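Local coordinates for conserved membrane protein (Chlamydia abortus, PDB 6GZU) that combines deubiquitinating and acetyltransferase activities as a secreted effector that fragments the host Golgi, this chain being its CE-clan, cysteine-protease-like part with a bound zinc ion, at residues A[35-40]-A[100-105]; A[45-50]-A[116-121]; A[137-142]-A[209-214]; A[161-166]-A[189-194]. All coordinates share one frame; numbering follows the deposited sequence.

Contact 1 of 4, residues A[35-40]-A[100-105]; sequences SDLFVP and IYAYPL
Leu37 with Ile100 and Phe38 with Tyr101 form two parallel bridge pairs, a short ladder, the backbones linked by Ile100 N to Asp36 O, by Phe38 N to Ile100 O and by a weak third bond from Ala102 N to Phe38 O at 3.5 Å. The Phe38 N bond is the short one, 2.8 Å to Ile100 O. Side chains leave the sheet on two faces. On one, CD1 of Leu37 lies 4.1 Å from CG2 of Ile100 and equally far from CB of Ala102. On the other, the Phe38 and Tyr101 rings lie at 26° to each other and are strongly offset, Tyr101 CE2 coming over one face of Phe38 toward its rim. Phe38 CB lies over the face of the Tyr101 ring, 3.8 Å from its centroid, a CH-pi contact; with CG anti to the backbone N (chi1 176°) the Phe38 ring lies near CD2 and CE2 of Tyr101. Phe38 also meets the ring of zinc ligand His80. Farther along, Pro40 CB meets Tyr103 CE2 at 3.5 Å, while Tyr103 OH bonds to Asp58. Pro40, lacking an N-H, brings CD to 3.0 Å from Ala102 O; this buried carbonyl has no hydrogen-bond partner, and apolar packing takes over from pairing.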
loop_
_atom_site.group_PDB
_atom_site.type_symbol
_atom_site.label_atom_id
_atom_site.label_comp_id
_atom_site.label_asym_id
_atom_site.label_seq_id
_atom_site.Cartn_x
_atom_site.Cartn_y
_atom_site.Cartn_z
ATOM N N SER A 35 13.574 4.415 6.604
ATOM C CA SER A 35 12.964 5.582 7.224
ATOM C C SER A 35 12.132 6.432 6.259
ATOM O O SER A 35 11.348 7.267 6.704
ATOM C CB SER A 35 14.016 6.438 7.911
ATOM O OG SER A 35 14.934 6.967 6.975
ATOM N N ASP A 36 12.286 6.236 4.948
ATOM C CA ASP A 36 11.538 6.963 3.922
ATOM C C ASP A 36 10.163 6.368 3.666
ATOM O O ASP A 36 9.396 6.894 2.864
ATOM C CB ASP A 36 12.286 6.918 2.591
ATOM C CG ASP A 36 13.460 7.870 2.530
ATOM O OD1 ASP A 36 13.501 8.841 3.323
ATOM O OD2 ASP A 36 14.335 7.646 1.665
ATOM N N LEU A 37 9.855 5.221 4.282
ATOM C CA LEU A 37 8.590 4.553 3.996
ATOM C C LEU A 37 7.482 5.036 4.903
ATOM O O LEU A 37 7.602 4.935 6.132
ATOM C CB LEU A 37 8.752 3.056 4.225
ATOM C CG LEU A 37 7.506 2.190 4.043
ATOM C CD1 LEU A 37 7.099 2.183 2.574
ATOM C CD2 LEU A 37 7.715 0.728 4.551
ATOM N N PHE A 38 6.411 5.542 4.303
ATOM C CA PHE A 38 5.181 5.865 4.991
ATOM C C PHE A 38 4.266 4.626 5.021
ATOM O O PHE A 38 3.929 4.035 3.975
ATOM C CB PHE A 38 4.473 6.985 4.245
ATOM C CG PHE A 38 3.144 7.352 4.808
ATOM C CD1 PHE A 38 1.980 6.727 4.353
ATOM C CD2 PHE A 38 3.026 8.372 5.740
ATOM C CE1 PHE A 38 0.751 7.078 4.845
ATOM C CE2 PHE A 38 1.759 8.730 6.245
ATOM C CZ PHE A 38 0.643 8.075 5.817
ATOM N N VAL A 39 3.831 4.262 6.217
ATOM C CA VAL A 39 2.852 3.189 6.410
ATOM C C VAL A 39 1.495 3.838 6.680
ATOM O O VAL A 39 1.377 4.679 7.574
ATOM C CB VAL A 39 3.269 2.380 7.613
ATOM C CG1 VAL A 39 2.220 1.240 7.900
ATOM C CG2 VAL A 39 4.696 1.823 7.378
ATOM N N PRO A 40 0.482 3.499 5.865
ATOM C CA PRO A 40 -0.845 4.099 5.994
ATOM C C PRO A 40 -1.645 3.521 7.134
ATOM O O PRO A 40 -1.120 2.779 7.970
ATOM C CB PRO A 40 -1.516 3.785 4.643
ATOM C CG PRO A 40 -0.939 2.428 4.281
ATOM C CD PRO A 40 0.545 2.525 4.759
ATOM N N ILE A 100 8.247 7.161 -0.002
ATOM C CA ILE A 100 7.612 5.994 -0.580
ATOM C C ILE A 100 6.399 5.679 0.283
ATOM O O ILE A 100 6.523 5.537 1.531
ATOM C CB ILE A 100 8.570 4.784 -0.637
ATOM C CG1 ILE A 100 9.808 5.138 -1.466
ATOM C CG2 ILE A 100 7.806 3.546 -1.184
ATOM C CD1 ILE A 100 10.850 4.094 -1.529
ATOM N N TYR A 101 5.228 5.576 -0.357
ATOM C CA TYR A 101 3.960 5.380 0.346
ATOM C C TYR A 101 3.359 4.085 -0.151
ATOM O O TYR A 101 3.047 3.967 -1.329
ATOM C CB TYR A 101 3.012 6.554 0.040
ATOM C CG TYR A 101 3.466 7.874 0.639
ATOM C CD1 TYR A 101 4.621 8.509 0.190
ATOM C CD2 TYR A 101 2.691 8.524 1.624
ATOM C CE1 TYR A 101 5.033 9.728 0.776
ATOM C CE2 TYR A 101 3.071 9.747 2.184
ATOM C CZ TYR A 101 4.251 10.328 1.760
ATOM O OH TYR A 101 4.675 11.522 2.324
ATOM N N ALA A 102 3.178 3.101 0.729
ATOM C CA ALA A 102 2.731 1.792 0.281
ATOM C C ALA A 102 1.406 1.378 0.915
ATOM O O ALA A 102 1.342 1.267 2.156
ATOM C CB ALA A 102 3.802 0.738 0.522
ATOM N N TYR A 103 0.383 1.104 0.099
ATOM C CA TYR A 103 -0.973 0.898 0.574
ATOM C C TYR A 103 -1.485 -0.477 0.255
ATOM O O TYR A 103 -1.692 -0.835 -0.915
ATOM C CB TYR A 103 -1.922 1.862 -0.181
ATOM C CG TYR A 103 -1.669 3.315 0.125
ATOM C CD1 TYR A 103 -0.649 4.027 -0.535
ATOM C CD2 TYR A 103 -2.390 3.950 1.133
ATOM C CE1 TYR A 103 -0.403 5.367 -0.198
ATOM C CE2 TYR A 103 -2.144 5.275 1.497
ATOM C CZ TYR A 103 -1.139 5.966 0.854
ATOM O OH TYR A 103 -0.924 7.279 1.224
ATOM N N PRO A 104 -1.777 -1.251 1.294
ATOM C CA PRO A 104 -2.510 -2.522 1.071
ATOM C C PRO A 104 -3.898 -2.182 0.550
ATOM O O PRO A 104 -4.588 -1.287 1.090
ATOM C CB PRO A 104 -2.591 -3.131 2.489
ATOM C CG PRO A 104 -1.386 -2.489 3.219
ATOM C CD PRO A 104 -1.324 -1.084 2.690
ATOM N N LEU A 105 -4.330 -2.877 -0.498
ATOM C CA LEU A 105 -5.585 -2.580 -1.162
ATOM C C LEU A 105 -6.391 -3.878 -1.226
ATOM O O LEU A 105 -5.913 -4.861 -1.802
ATOM C CB LEU A 105 -5.328 -1.952 -2.553
ATOM C CG LEU A 105 -6.512 -1.284 -3.264
ATOM C CD1 LEU A 105 -6.126 -0.318 -4.343
ATOM C CD2 LEU A 105 -7.271 -2.423 -3.979
#

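Contact 2 of 4, residues A[45-50]-A[116-121]; sequences PSTCFS and EMNSMM
Pro45 rests its ring against Met121, CG lying 3.9 Å from SD as the two side chains slide past each other in opposite directions. Met121 CE also packs 3.6 Å from the backbone O of Pro45. Ser46 turns from the helix and bonds through its backbone to Pro104 and Trp106 of strand 100-107. Thr47 divides its two branches. Its CG2 enters between two methionines one helical turn apart, 3.7 Å from Met117 CG and 3.6 Å from Met121 SD; its OG1 reaches a water, 2.7 Å away, which donates to Asn118 OD1. Cys48 adds a looser contact from SG to Met117 CE. Phe49 crosses Met117 at about a right angle: CB of the methionine lies at the ring edge, in plane, and the bend at chi3 (73°) brings Met117 CE round to Phe49 CE2, 3.8 Å away. At the end of the segment Ser50 OG accepts from Thr47 N at 3.0 Å, and Thr47 OG1 receives weak bonds from Phe49 N and Ser50 N. The loop before helix 51-58 thus packs on helix 114-124 through two methionines, beside strand 100-107, and its reciprocal Thr47-Ser50 exchange, one half of it weak, has the pattern of an N-terminal capping box.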
loop_
_atom_site.group_PDB
_atom_site.type_symbol
_atom_site.label_atom_id
_atom_site.label_comp_id
_atom_site.label_asym_id
_atom_site.label_seq_id
_atom_site.Cartn_x
_atom_site.Cartn_y
_atom_site.Cartn_z
ATOM N N PRO A 45 -8.078 -0.664 5.644
ATOM C CA PRO A 45 -7.372 -0.900 4.365
ATOM C C PRO A 45 -7.987 -0.035 3.276
ATOM O O PRO A 45 -9.130 0.410 3.424
ATOM C CB PRO A 45 -7.707 -2.364 4.005
ATOM C CG PRO A 45 -8.390 -2.925 5.252
ATOM C CD PRO A 45 -8.932 -1.796 6.053
ATOM N N SER A 46 -7.252 0.187 2.196
ATOM C CA SER A 46 -7.806 0.922 1.043
ATOM C C SER A 46 -8.511 -0.045 0.095
ATOM O O SER A 46 -8.342 -1.275 0.208
ATOM C CB SER A 46 -6.677 1.602 0.270
ATOM O OG SER A 46 -5.961 2.507 1.139
ATOM N N THR A 47 -9.309 0.501 -0.824
ATOM C CA THR A 47 -9.947 -0.279 -1.891
ATOM C C THR A 47 -9.749 0.494 -3.179
ATOM O O THR A 47 -9.256 1.628 -3.172
ATOM C CB THR A 47 -11.475 -0.410 -1.679
ATOM O OG1 THR A 47 -12.096 0.879 -1.875
ATOM C CG2 THR A 47 -11.800 -0.927 -0.271
ATOM N N CYS A 48 -10.193 -0.045 -4.300
ATOM C CA CYS A 48 -10.063 0.696 -5.552
ATOM C C CYS A 48 -10.841 2.022 -5.513
ATOM O O CYS A 48 -10.488 2.941 -6.222
ATOM C CB CYS A 48 -10.516 -0.152 -6.751
ATOM S SG CYS A 48 -12.212 -0.788 -6.664
ATOM N N PHE A 49 -11.883 2.089 -4.697
ATOM C CA PHE A 49 -12.714 3.287 -4.617
ATOM C C PHE A 49 -12.160 4.308 -3.644
ATOM O O PHE A 49 -12.487 5.478 -3.775
ATOM C CB PHE A 49 -14.157 2.935 -4.232
ATOM C CG PHE A 49 -14.856 2.076 -5.229
ATOM C CD1 PHE A 49 -15.136 2.549 -6.478
ATOM C CD2 PHE A 49 -15.235 0.797 -4.901
ATOM C CE1 PHE A 49 -15.774 1.755 -7.413
ATOM C CE2 PHE A 49 -15.902 0.007 -5.814
ATOM C CZ PHE A 49 -16.192 0.483 -7.077
ATOM N N SER A 50 -11.330 3.884 -2.691
ATOM C CA SER A 50 -10.878 4.797 -1.637
ATOM C C SER A 50 -9.405 5.121 -1.715
ATOM O O SER A 50 -8.939 6.065 -1.043
ATOM C CB SER A 50 -11.210 4.246 -0.262
ATOM O OG SER A 50 -10.382 3.128 -0.006
ATOM N N GLU A 116 -21.120 -1.071 -1.356
ATOM C CA GLU A 116 -20.906 -2.523 -1.398
ATOM C C GLU A 116 -19.473 -2.935 -1.012
ATOM O O GLU A 116 -19.290 -3.836 -0.178
ATOM C CB GLU A 116 -21.288 -3.102 -2.769
ATOM C CG GLU A 116 -22.786 -3.127 -3.058
ATOM C CD GLU A 116 -23.077 -3.432 -4.513
ATOM O OE1 GLU A 116 -22.179 -3.985 -5.200
ATOM O OE2 GLU A 116 -24.208 -3.116 -4.975
ATOM N N MET A 117 -18.455 -2.286 -1.586
ATOM C CA MET A 117 -17.072 -2.665 -1.302
ATOM C C MET A 117 -16.787 -2.427 0.178
ATOM O O MET A 117 -16.162 -3.245 0.868
ATOM C CB MET A 117 -16.067 -1.852 -2.146
ATOM C CG MET A 117 -14.660 -2.436 -2.138
ATOM S SD MET A 117 -14.535 -4.008 -2.991
ATOM C CE MET A 117 -14.666 -3.456 -4.713
ATOM N N ASN A 118 -17.250 -1.295 0.688
ATOM C CA ASN A 118 -16.986 -1.043 2.095
ATOM C C ASN A 118 -17.641 -1.982 3.096
ATOM O O ASN A 118 -17.007 -2.394 4.082
ATOM C CB ASN A 118 -17.217 0.400 2.445
ATOM C CG ASN A 118 -15.939 1.088 2.616
ATOM O OD1 ASN A 118 -15.137 1.159 1.674
ATOM N ND2 ASN A 118 -15.649 1.473 3.844
ATOM N N SER A 119 -18.890 -2.336 2.827
ATOM C CA SER A 119 -19.611 -3.219 3.716
ATOM C C SER A 119 -18.946 -4.579 3.720
ATOM O O SER A 119 -18.746 -5.189 4.783
ATOM C CB SER A 119 -21.058 -3.345 3.285
ATOM O OG SER A 119 -21.696 -4.288 4.122
ATOM N N MET A 120 -18.608 -5.057 2.524
ATOM C CA MET A 120 -17.906 -6.324 2.396
ATOM C C MET A 120 -16.564 -6.260 3.099
ATOM O O MET A 120 -16.211 -7.154 3.856
ATOM C CB MET A 120 -17.712 -6.699 0.942
ATOM C CG MET A 120 -18.991 -6.915 0.209
ATOM S SD MET A 120 -18.650 -7.756 -1.350
ATOM C CE MET A 120 -17.852 -9.201 -0.650
ATOM N N MET A 121 -15.805 -5.203 2.889
ATOM C CA MET A 121 -14.491 -5.135 3.488
ATOM C C MET A 121 -14.554 -5.138 5.013
ATOM O O MET A 121 -13.792 -5.854 5.696
ATOM C CB MET A 121 -13.759 -3.881 3.018
ATOM C CG MET A 121 -12.380 -3.865 3.574
ATOM S SD MET A 121 -11.502 -2.482 2.977
ATOM C CE MET A 121 -12.436 -1.101 3.666
HETATM O O HOH W 1 -14.489 1.456 -0.749
#

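Contact 3 of 4, residues A[137-142]-A[209-214]; sequences LVIVNL and SLFLDK
Ile139 CD1 touches two helix residues, 3.8 Å from Leu212 CD1 and the same distance from Phe211 CE2, in a wholly apolar contact. Two residues earlier on the strand, Leu137 CD2 lies against Leu212 CB at 3.9 Å, the two leucine side chains crossing at about a right angle. The same methyl is at the edge of the Phe211 ring, near its plane, 4.3 Å from CD2 of that ring. Alternation along the strand sends Leu137 and Ile139 to the helix side. For Ile139, an extended chi2 of 169° carries CD1 outward to the helix. In the next shell, Phe211 stacks on Phe150, while Leu212 is flanked by Ala102 of strand 100-107 and by Leu27 and Leu30 of helix 20-33. Backbone bonds from Leu137 to Phe150 and from Val138 to Tyr103 hold the strand between its two neighbours. Helix 209-214 runs nearly parallel to strand 137-141, 21° between directions and 10.1 Å between axes, packed on one face of the mixed sheet, with helix 20-33 beside it and helix 228-241 against its Leu210 and Asp213, which do not touch the strand.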
loop_
_atom_site.group_PDB
_atom_site.type_symbol
_atom_site.label_atom_id
_atom_site.label_comp_id
_atom_site.label_asym_id
_atom_site.label_seq_id
_atom_site.Cartn_x
_atom_site.Cartn_y
_atom_site.Cartn_z
ATOM N N LEU A 137 -1.266 -4.237 -3.743
ATOM C CA LEU A 137 -0.461 -3.161 -3.130
ATOM C C LEU A 137 -0.321 -2.022 -4.132
ATOM O O LEU A 137 0.030 -2.258 -5.291
ATOM C CB LEU A 137 0.932 -3.706 -2.785
ATOM C CG LEU A 137 1.889 -2.709 -2.116
ATOM C CD1 LEU A 137 1.362 -2.364 -0.716
ATOM C CD2 LEU A 137 3.323 -3.270 -2.063
ATOM N N VAL A 138 -0.512 -0.780 -3.683
ATOM C CA VAL A 138 -0.256 0.408 -4.532
ATOM C C VAL A 138 0.882 1.140 -3.838
ATOM O O VAL A 138 0.803 1.497 -2.645
ATOM C CB VAL A 138 -1.502 1.311 -4.615
ATOM C CG1 VAL A 138 -1.165 2.669 -5.287
ATOM C CG2 VAL A 138 -2.619 0.610 -5.386
ATOM N N ILE A 139 1.968 1.377 -4.565
ATOM C CA ILE A 139 3.082 2.135 -4.031
ATOM C C ILE A 139 3.170 3.475 -4.777
ATOM O O ILE A 139 3.202 3.513 -6.022
ATOM C CB ILE A 139 4.426 1.392 -4.259
ATOM C CG1 ILE A 139 4.405 -0.009 -3.640
ATOM C CG2 ILE A 139 5.610 2.276 -3.696
ATOM C CD1 ILE A 139 5.589 -0.874 -4.059
ATOM N N VAL A 140 3.263 4.579 -4.042
ATOM C CA VAL A 140 3.561 5.892 -4.622
ATOM C C VAL A 140 4.997 6.191 -4.252
ATOM O O VAL A 140 5.357 6.220 -3.062
ATOM C CB VAL A 140 2.599 6.974 -4.091
ATOM C CG1 VAL A 140 3.062 8.373 -4.531
ATOM C CG2 VAL A 140 1.180 6.672 -4.578
ATOM N N ASN A 141 5.835 6.402 -5.267
ATOM C CA ASN A 141 7.248 6.717 -5.055
ATOM C C ASN A 141 7.478 8.122 -5.576
ATOM O O ASN A 141 7.449 8.365 -6.802
ATOM C CB ASN A 141 8.162 5.684 -5.740
ATOM C CG ASN A 141 9.623 5.876 -5.431
ATOM O OD1 ASN A 141 10.116 7.006 -5.352
ATOM N ND2 ASN A 141 10.353 4.776 -5.280
ATOM N N LEU A 142 7.645 9.075 -4.663
ATOM C CA LEU A 142 7.764 10.467 -5.087
ATOM C C LEU A 142 9.098 10.743 -5.796
ATOM O O LEU A 142 9.183 11.629 -6.675
ATOM C CB LEU A 142 7.625 11.415 -3.869
ATOM C CG LEU A 142 6.304 11.363 -3.059
ATOM C CD1 LEU A 142 6.389 12.312 -1.877
ATOM C CD2 LEU A 142 5.107 11.731 -3.956
ATOM N N SER A 209 3.767 -8.445 0.571
ATOM C CA SER A 209 4.720 -8.040 1.600
ATOM C C SER A 209 6.155 -8.351 1.171
ATOM O O SER A 209 7.076 -7.526 1.366
ATOM C CB SER A 209 4.389 -8.732 2.927
ATOM O OG SER A 209 3.112 -8.320 3.388
ATOM N N LEU A 210 6.358 -9.540 0.591
ATOM C CA LEU A 210 7.664 -9.896 0.023
ATOM C C LEU A 210 8.033 -8.907 -1.090
ATOM O O LEU A 210 9.182 -8.443 -1.176
ATOM C CB LEU A 210 7.626 -11.334 -0.539
ATOM C CG LEU A 210 8.833 -12.014 -1.194
ATOM C CD1 LEU A 210 8.574 -13.541 -1.254
ATOM C CD2 LEU A 210 9.090 -11.501 -2.620
ATOM N N PHE A 211 7.084 -8.583 -1.960
ATOM C CA PHE A 211 7.388 -7.641 -3.030
ATOM C C PHE A 211 7.878 -6.308 -2.472
ATOM O O PHE A 211 8.885 -5.752 -2.964
ATOM C CB PHE A 211 6.199 -7.435 -3.969
ATOM C CG PHE A 211 6.469 -6.408 -5.020
ATOM C CD1 PHE A 211 7.335 -6.709 -6.080
ATOM C CD2 PHE A 211 5.949 -5.133 -4.882
ATOM C CE1 PHE A 211 7.667 -5.759 -7.042
ATOM C CE2 PHE A 211 6.234 -4.153 -5.843
ATOM C CZ PHE A 211 7.094 -4.482 -6.935
ATOM N N LEU A 212 7.151 -5.764 -1.511
ATOM C CA LEU A 212 7.543 -4.446 -1.005
ATOM C C LEU A 212 8.940 -4.535 -0.374
ATOM O O LEU A 212 9.765 -3.638 -0.525
ATOM C CB LEU A 212 6.550 -3.926 0.029
ATOM C CG LEU A 212 6.899 -2.522 0.565
ATOM C CD1 LEU A 212 6.855 -1.482 -0.566
ATOM C CD2 LEU A 212 5.898 -2.177 1.629
ATOM N N ASP A 213 9.195 -5.607 0.371
ATOM C CA ASP A 213 10.501 -5.885 0.964
ATOM C C ASP A 213 11.618 -5.742 -0.078
ATOM O O ASP A 213 12.589 -5.008 0.109
ATOM C CB ASP A 213 10.461 -7.299 1.519
ATOM C CG ASP A 213 11.396 -7.498 2.639
ATOM O OD1 ASP A 213 12.612 -7.303 2.441
ATOM O OD2 ASP A 213 10.927 -7.876 3.727
ATOM N N LYS A 214 11.453 -6.414 -1.208
ATOM C CA LYS A 214 12.457 -6.375 -2.246
ATOM C C LYS A 214 12.478 -5.069 -3.012
ATOM O O LYS A 214 13.544 -4.601 -3.390
ATOM C CB LYS A 214 12.185 -7.527 -3.206
ATOM C CG LYS A 214 12.091 -8.873 -2.523
ATOM C CD LYS A 214 13.348 -9.617 -2.669
ATOM C CE LYS A 214 13.179 -10.980 -2.031
ATOM N NZ LYS A 214 14.450 -11.613 -1.630
#

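Contact 4 of 4, residues A[161-166]-A[189-194]; sequences LIDPAL and VKKVIK
Lys191 and Leu166 bury the most surface here, followed by Val189. The lysine runs its chain past the helix: CG lies 4.0 Å from Leu166 CD1, and NZ ends 2.8 Å from Asp163 OD1 in a salt bridge. The bond uses the syn lone pair of OD1, on the side of the other carboxylate oxygen, and the two side chains cross at about a right angle. A bend at chi3 (76°) turns CE of Lys191 toward the carboxylate, and Ile162 CG2 lies 3.8 Å from NZ, placing an apolar group beside the charge. Leu166 meets Val189 as well, CD1 to CG1 at 3.8 Å, the side chains again at about a right angle, while Val189 CG2 touches the Leu166 backbone O at 3.8 Å. Thus the aliphatic part of Lys191 continues the apolar surface and its ammonium group is paired at the margin, the salt bridge fixing NZ against OD1. Phe149 of strand 146-150 touches Ile162, Leu166 and Lys191. Helix and strand run at 150° to each other, with axes 10.3 Å apart, the packing of helix 159-174 against the second strand in the beta-alpha-beta unit of strand 146-150, helix 159-174 and strand 188-191.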
loop_
_atom_site.group_PDB
_atom_site.type_symbol
_atom_site.label_atom_id
_atom_site.label_comp_id
_atom_site.label_asym_id
_atom_site.label_seq_id
_atom_site.Cartn_x
_atom_site.Cartn_y
_atom_site.Cartn_z
ATOM N N LEU A 161 -11.957 -0.870 -12.806
ATOM C CA LEU A 161 -11.983 -0.397 -11.441
ATOM C C LEU A 161 -10.638 0.099 -10.958
ATOM O O LEU A 161 -10.563 1.135 -10.261
ATOM C CB LEU A 161 -12.487 -1.504 -10.519
ATOM C CG LEU A 161 -13.935 -1.906 -10.708
ATOM C CD1 LEU A 161 -14.308 -2.919 -9.637
ATOM C CD2 LEU A 161 -14.890 -0.722 -10.692
ATOM N N ILE A 162 -9.566 -0.626 -11.271
ATOM C CA ILE A 162 -8.254 -0.260 -10.751
ATOM C C ILE A 162 -7.588 0.804 -11.600
ATOM O O ILE A 162 -6.976 1.720 -11.049
ATOM C CB ILE A 162 -7.289 -1.495 -10.520
ATOM C CG1 ILE A 162 -6.010 -1.071 -9.782
ATOM C CG2 ILE A 162 -6.941 -2.227 -11.839
ATOM C CD1 ILE A 162 -6.259 -0.436 -8.440
ATOM N N ASP A 163 -7.728 0.734 -12.924
ATOM C CA ASP A 163 -6.973 1.693 -13.760
ATOM C C ASP A 163 -7.357 3.174 -13.545
ATOM O O ASP A 163 -6.455 4.009 -13.521
ATOM C CB ASP A 163 -7.014 1.337 -15.267
ATOM C CG ASP A 163 -6.230 0.084 -15.592
ATOM O OD1 ASP A 163 -5.588 -0.477 -14.678
ATOM O OD2 ASP A 163 -6.256 -0.359 -16.760
ATOM N N PRO A 164 -8.665 3.501 -13.391
ATOM C CA PRO A 164 -8.952 4.941 -13.221
ATOM C C PRO A 164 -8.314 5.437 -11.952
ATOM O O PRO A 164 -7.784 6.572 -11.906
ATOM C CB PRO A 164 -10.456 4.976 -13.080
ATOM C CG PRO A 164 -10.910 3.837 -13.905
ATOM C CD PRO A 164 -9.898 2.735 -13.680
ATOM N N ALA A 165 -8.307 4.615 -10.906
ATOM C CA ALA A 165 -7.695 5.036 -9.646
ATOM C C ALA A 165 -6.165 5.261 -9.806
ATOM O O ALA A 165 -5.622 6.307 -9.389
ATOM C CB ALA A 165 -8.031 4.014 -8.513
ATOM N N LEU A 166 -5.454 4.303 -10.421
ATOM C CA LEU A 166 -4.002 4.442 -10.586
ATOM C C LEU A 166 -3.700 5.682 -11.403
ATOM O O LEU A 166 -2.763 6.422 -11.090
ATOM C CB LEU A 166 -3.405 3.209 -11.274
ATOM C CG LEU A 166 -3.581 1.888 -10.487
ATOM C CD1 LEU A 166 -3.000 0.790 -11.358
ATOM C CD2 LEU A 166 -2.921 1.925 -9.115
ATOM N N VAL A 189 2.618 4.859 -14.442
ATOM C CA VAL A 189 1.940 3.738 -13.792
ATOM C C VAL A 189 2.582 2.442 -14.247
ATOM O O VAL A 189 2.669 2.138 -15.452
ATOM C CB VAL A 189 0.412 3.734 -14.132
ATOM C CG1 VAL A 189 -0.300 2.465 -13.523
ATOM C CG2 VAL A 189 -0.252 5.035 -13.640
ATOM N N LYS A 190 2.971 1.612 -13.283
ATOM C CA LYS A 190 3.588 0.319 -13.582
ATOM C C LYS A 190 2.774 -0.799 -12.895
ATOM O O LYS A 190 2.790 -0.913 -11.671
ATOM C CB LYS A 190 5.035 0.272 -13.021
ATOM C CG LYS A 190 5.989 1.319 -13.628
ATOM C CD LYS A 190 7.392 1.243 -13.011
ATOM C CE LYS A 190 8.342 2.172 -13.766
ATOM N NZ LYS A 190 9.710 2.269 -13.112
ATOM N N LYS A 191 2.044 -1.591 -13.673
ATOM C CA LYS A 191 1.335 -2.743 -13.133
ATOM C C LYS A 191 2.323 -3.893 -13.363
ATOM O O LYS A 191 2.377 -4.501 -14.444
ATOM C CB LYS A 191 0.013 -2.934 -13.886
ATOM C CG LYS A 191 -0.937 -1.690 -13.678
ATOM C CD LYS A 191 -2.282 -1.877 -14.409
ATOM C CE LYS A 191 -3.246 -2.856 -13.705
ATOM N NZ LYS A 191 -4.478 -3.096 -14.533
ATOM N N VAL A 192 3.097 -4.233 -12.321
ATOM C CA VAL A 192 4.357 -4.948 -12.535
ATOM C C VAL A 192 4.211 -6.443 -12.776
ATOM O O VAL A 192 5.088 -7.045 -13.405
ATOM C CB VAL A 192 5.350 -4.734 -11.374
ATOM C CG1 VAL A 192 5.815 -3.258 -11.403
ATOM C CG2 VAL A 192 4.725 -5.124 -10.029
ATOM N N ILE A 193 3.129 -7.069 -12.303
ATOM C CA ILE A 193 2.936 -8.521 -12.509
ATOM C C ILE A 193 2.063 -8.738 -13.748
ATOM O O ILE A 193 0.869 -8.361 -13.765
ATOM C CB ILE A 193 2.251 -9.143 -11.272
ATOM C CG1 ILE A 193 3.041 -8.817 -10.018
ATOM C CG2 ILE A 193 2.046 -10.652 -11.432
ATOM C CD1 ILE A 193 4.520 -9.152 -10.150
ATOM N N LYS A 194 2.642 -9.340 -14.785
ATOM C CA LYS A 194 1.899 -9.570 -16.011
ATOM C C LYS A 194 1.359 -10.978 -16.063
ATOM O O LYS A 194 0.379 -11.228 -16.757
ATOM C CB LYS A 194 2.746 -9.284 -17.251
ATOM C CG LYS A 194 3.382 -7.914 -17.308
ATOM C CD LYS A 194 2.466 -6.752 -16.838
ATOM C CE LYS A 194 1.163 -6.534 -17.644
ATOM N NZ LYS A 194 0.540 -5.153 -17.360
#

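How the contacts relate
From the N terminus, contact 1 closes a long loop by bringing 35-40 beside strand 100-107. Contact 2 opens within that loop and closes after it, so the two cross; they meet where Pro104 O probably bonds to Ser46 N. Contact 3 follows in series, joining strand 134-141 to helix 204-217, and contact 4 is nested inside its loop, tying helix 159-174 to strand 188-191 at the far edge of the sheet. Contacts 1, 3 and 4 share this five-stranded sheet, with backbone pairing between 100-105 and 137-142. Contact 2 reaches contact 4 through Cys48 and Phe49 against Leu161, whereas contacts 2 and 3 do not touch.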